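Local coordinates for aldehyde dehydrogenase (Trypanosoma brucei, PDB 5MYP), which probably oxidises aldehydes to carboxylic acids with NAD+ as the electron acceptor, as other members of the aldehyde dehydrogenase family do, at residues K227-V232 / P262-V267. Numbering follows the deposited sequence.
Sequences KSPVVV and PDYVVV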
loop_
_atom_site.group_PDB
_atom_site.type_symbol
_atom_site.label_atom_id
_atom_site.label_comp_id
_atom_site.label_asym_id
_atom_site.label_seq_id
_atom_site.Cartn_x
_atom_site.Cartn_y
_atom_site.Cartn_z
ATOM N N LYS A 227 3.228 20.746 6.686
ATOM C CA LYS A 227 3.551 22.121 6.353
ATOM C C LYS A 227 4.201 22.159 4.980
ATOM O O LYS A 227 5.413 21.974 4.863
ATOM C CB LYS A 227 4.486 22.708 7.409
ATOM C CG LYS A 227 3.891 22.756 8.810
ATOM C CD LYS A 227 4.900 23.221 9.846
ATOM C CE LYS A 227 5.253 24.697 9.708
ATOM N NZ LYS A 227 4.128 25.607 10.060
ATOM N N SER A 228 3.389 22.385 3.946
ATOM C CA SER A 228 3.894 22.475 2.568
ATOM C C SER A 228 4.698 23.765 2.380
ATOM O O SER A 228 4.121 24.857 2.437
ATOM C CB SER A 228 2.752 22.433 1.548
ATOM O OG SER A 228 2.025 21.213 1.625
ATOM N N PRO A 229 6.027 23.652 2.172
ATOM C CA PRO A 229 6.843 24.853 2.017
ATOM C C PRO A 229 6.798 25.421 0.603
ATOM O O PRO A 229 6.598 24.674 -0.360
ATOM C CB PRO A 229 8.252 24.358 2.333
ATOM C CG PRO A 229 8.249 22.930 1.933
ATOM C CD PRO A 229 6.838 22.427 2.040
ATOM N N VAL A 230 6.978 26.738 0.498
ATOM C CA VAL A 230 7.197 27.409 -0.779
ATOM C C VAL A 230 8.611 27.974 -0.763
ATOM O O VAL A 230 8.923 28.859 0.036
ATOM C CB VAL A 230 6.201 28.559 -1.028
ATOM C CG1 VAL A 230 6.449 29.195 -2.396
ATOM C CG2 VAL A 230 4.767 28.068 -0.932
ATOM N N VAL A 231 9.463 27.451 -1.641
ATOM C CA VAL A 231 10.821 27.948 -1.801
ATOM C C VAL A 231 10.817 28.959 -2.950
ATOM O O VAL A 231 10.325 28.658 -4.035
ATOM C CB VAL A 231 11.809 26.802 -2.087
ATOM C CG1 VAL A 231 13.225 27.332 -2.287
ATOM C CG2 VAL A 231 11.766 25.780 -0.956
ATOM N N VAL A 232 11.344 30.159 -2.700
ATOM C CA VAL A 232 11.461 31.197 -3.729
ATOM C C VAL A 232 12.921 31.629 -3.785
ATOM O O VAL A 232 13.450 32.139 -2.799
ATOM C CB VAL A 232 10.556 32.409 -3.422
ATOM C CG1 VAL A 232 10.674 33.472 -4.515
ATOM C CG2 VAL A 232 9.107 31.963 -3.247
ATOM N N PRO A 262 -0.065 26.657 0.610
ATOM C CA PRO A 262 1.266 27.108 1.010
ATOM C C PRO A 262 1.260 27.418 2.506
ATOM O O PRO A 262 0.527 28.295 2.953
ATOM C CB PRO A 262 1.499 28.360 0.149
ATOM C CG PRO A 262 0.152 28.807 -0.286
ATOM C CD PRO A 262 -0.715 27.588 -0.333
ATOM N N ASP A 263 2.025 26.651 3.275
ATOM C CA ASP A 263 2.013 26.766 4.729
ATOM C C ASP A 263 2.952 27.883 5.155
ATOM O O ASP A 263 2.559 28.745 5.936
ATOM C CB ASP A 263 2.403 25.440 5.385
ATOM C CG ASP A 263 2.299 25.485 6.900
ATOM O OD1 ASP A 263 3.249 25.982 7.544
ATOM O OD2 ASP A 263 1.280 25.018 7.447
ATOM N N TYR A 264 4.187 27.840 4.653
ATOM C CA TYR A 264 5.183 28.888 4.888
ATOM C C TYR A 264 6.086 29.069 3.673
ATOM O O TYR A 264 6.118 28.215 2.783
ATOM C CB TYR A 264 6.027 28.574 6.126
ATOM C CG TYR A 264 6.910 27.341 6.016
ATOM C CD1 TYR A 264 6.400 26.072 6.276
ATOM C CD2 TYR A 264 8.258 27.447 5.671
ATOM C CE1 TYR A 264 7.202 24.941 6.191
ATOM C CE2 TYR A 264 9.069 26.319 5.586
ATOM C CZ TYR A 264 8.537 25.069 5.850
ATOM O OH TYR A 264 9.329 23.946 5.765
ATOM N N VAL A 265 6.816 30.182 3.658
ATOM C CA VAL A 265 7.727 30.534 2.564
ATOM C C VAL A 265 9.173 30.555 3.072
ATOM O O VAL A 265 9.443 31.031 4.177
ATOM C CB VAL A 265 7.373 31.916 1.960
ATOM C CG1 VAL A 265 8.362 32.313 0.869
ATOM C CG2 VAL A 265 5.954 31.918 1.403
ATOM N N VAL A 266 10.086 30.017 2.260
ATOM C CA VAL A 266 11.526 30.163 2.465
ATOM C C VAL A 266 12.047 30.921 1.247
ATOM O O VAL A 266 12.132 30.362 0.149
ATOM C CB VAL A 266 12.247 28.805 2.613
ATOM C CG1 VAL A 266 13.704 29.016 3.020
ATOM C CG2 VAL A 266 11.532 27.924 3.631
ATOM N N VAL A 267 12.378 32.198 1.442
ATOM C CA VAL A 267 12.742 33.094 0.335
ATOM C C VAL A 267 14.226 33.460 0.413
ATOM O O VAL A 267 14.771 33.619 1.504
ATOM C CB VAL A 267 11.841 34.360 0.284
ATOM C CG1 VAL A 267 11.905 35.170 1.573
ATOM C CG2 VAL A 267 12.179 35.231 -0.923
HETATM O O HOH W 1 7.857 21.608 5.973
#
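Lys227 bends at chi3 and chi4 (70° and 69°) to bring NZ within 2.7 Å of Asp263 OD1 on the syn side of the carboxylate. Both charges are buried, and each has further partners: NZ also donates to the carbonyls of Val361 and Glu364, while Asp263 OD2 accepts from the amide of Ile366. A water donates to Lys227 O and hydrogen-bonds Tyr264 OH (2.8 Å), giving the buried phenol hydroxyl a polar partner. Pro229 CB packs off-centre over the ring in a CH-pi contact, 4.1 Å from its centroid; the backbone of Pro229 faces strand 395-398, bonding with Tyr396, so its missing amide hydrogen costs no bond to strand 264-268. Asp263 N donates to Ser228 O, Ser228 OG is hydrogen-bonded with Ala394 N, and beyond them the parallel pairing is regular: Val230 N to Tyr264 O, Val266 N to Val230 O (2.8 Å) and Val232 N to Val266 O. Branched valines suit these extended positions; Val230 CG2 presses tightly on Pro262 CB at 3.5 Å. Strands 229-232 and 264-268, joined through helix 240-252, form a beta-alpha-beta unit at the centre of the sheet of the aldehyde dehydrogenase catalytic domain; the side chain of Ser228 lies about 7 Å from that of Cys259, the predicted active-site cysteine.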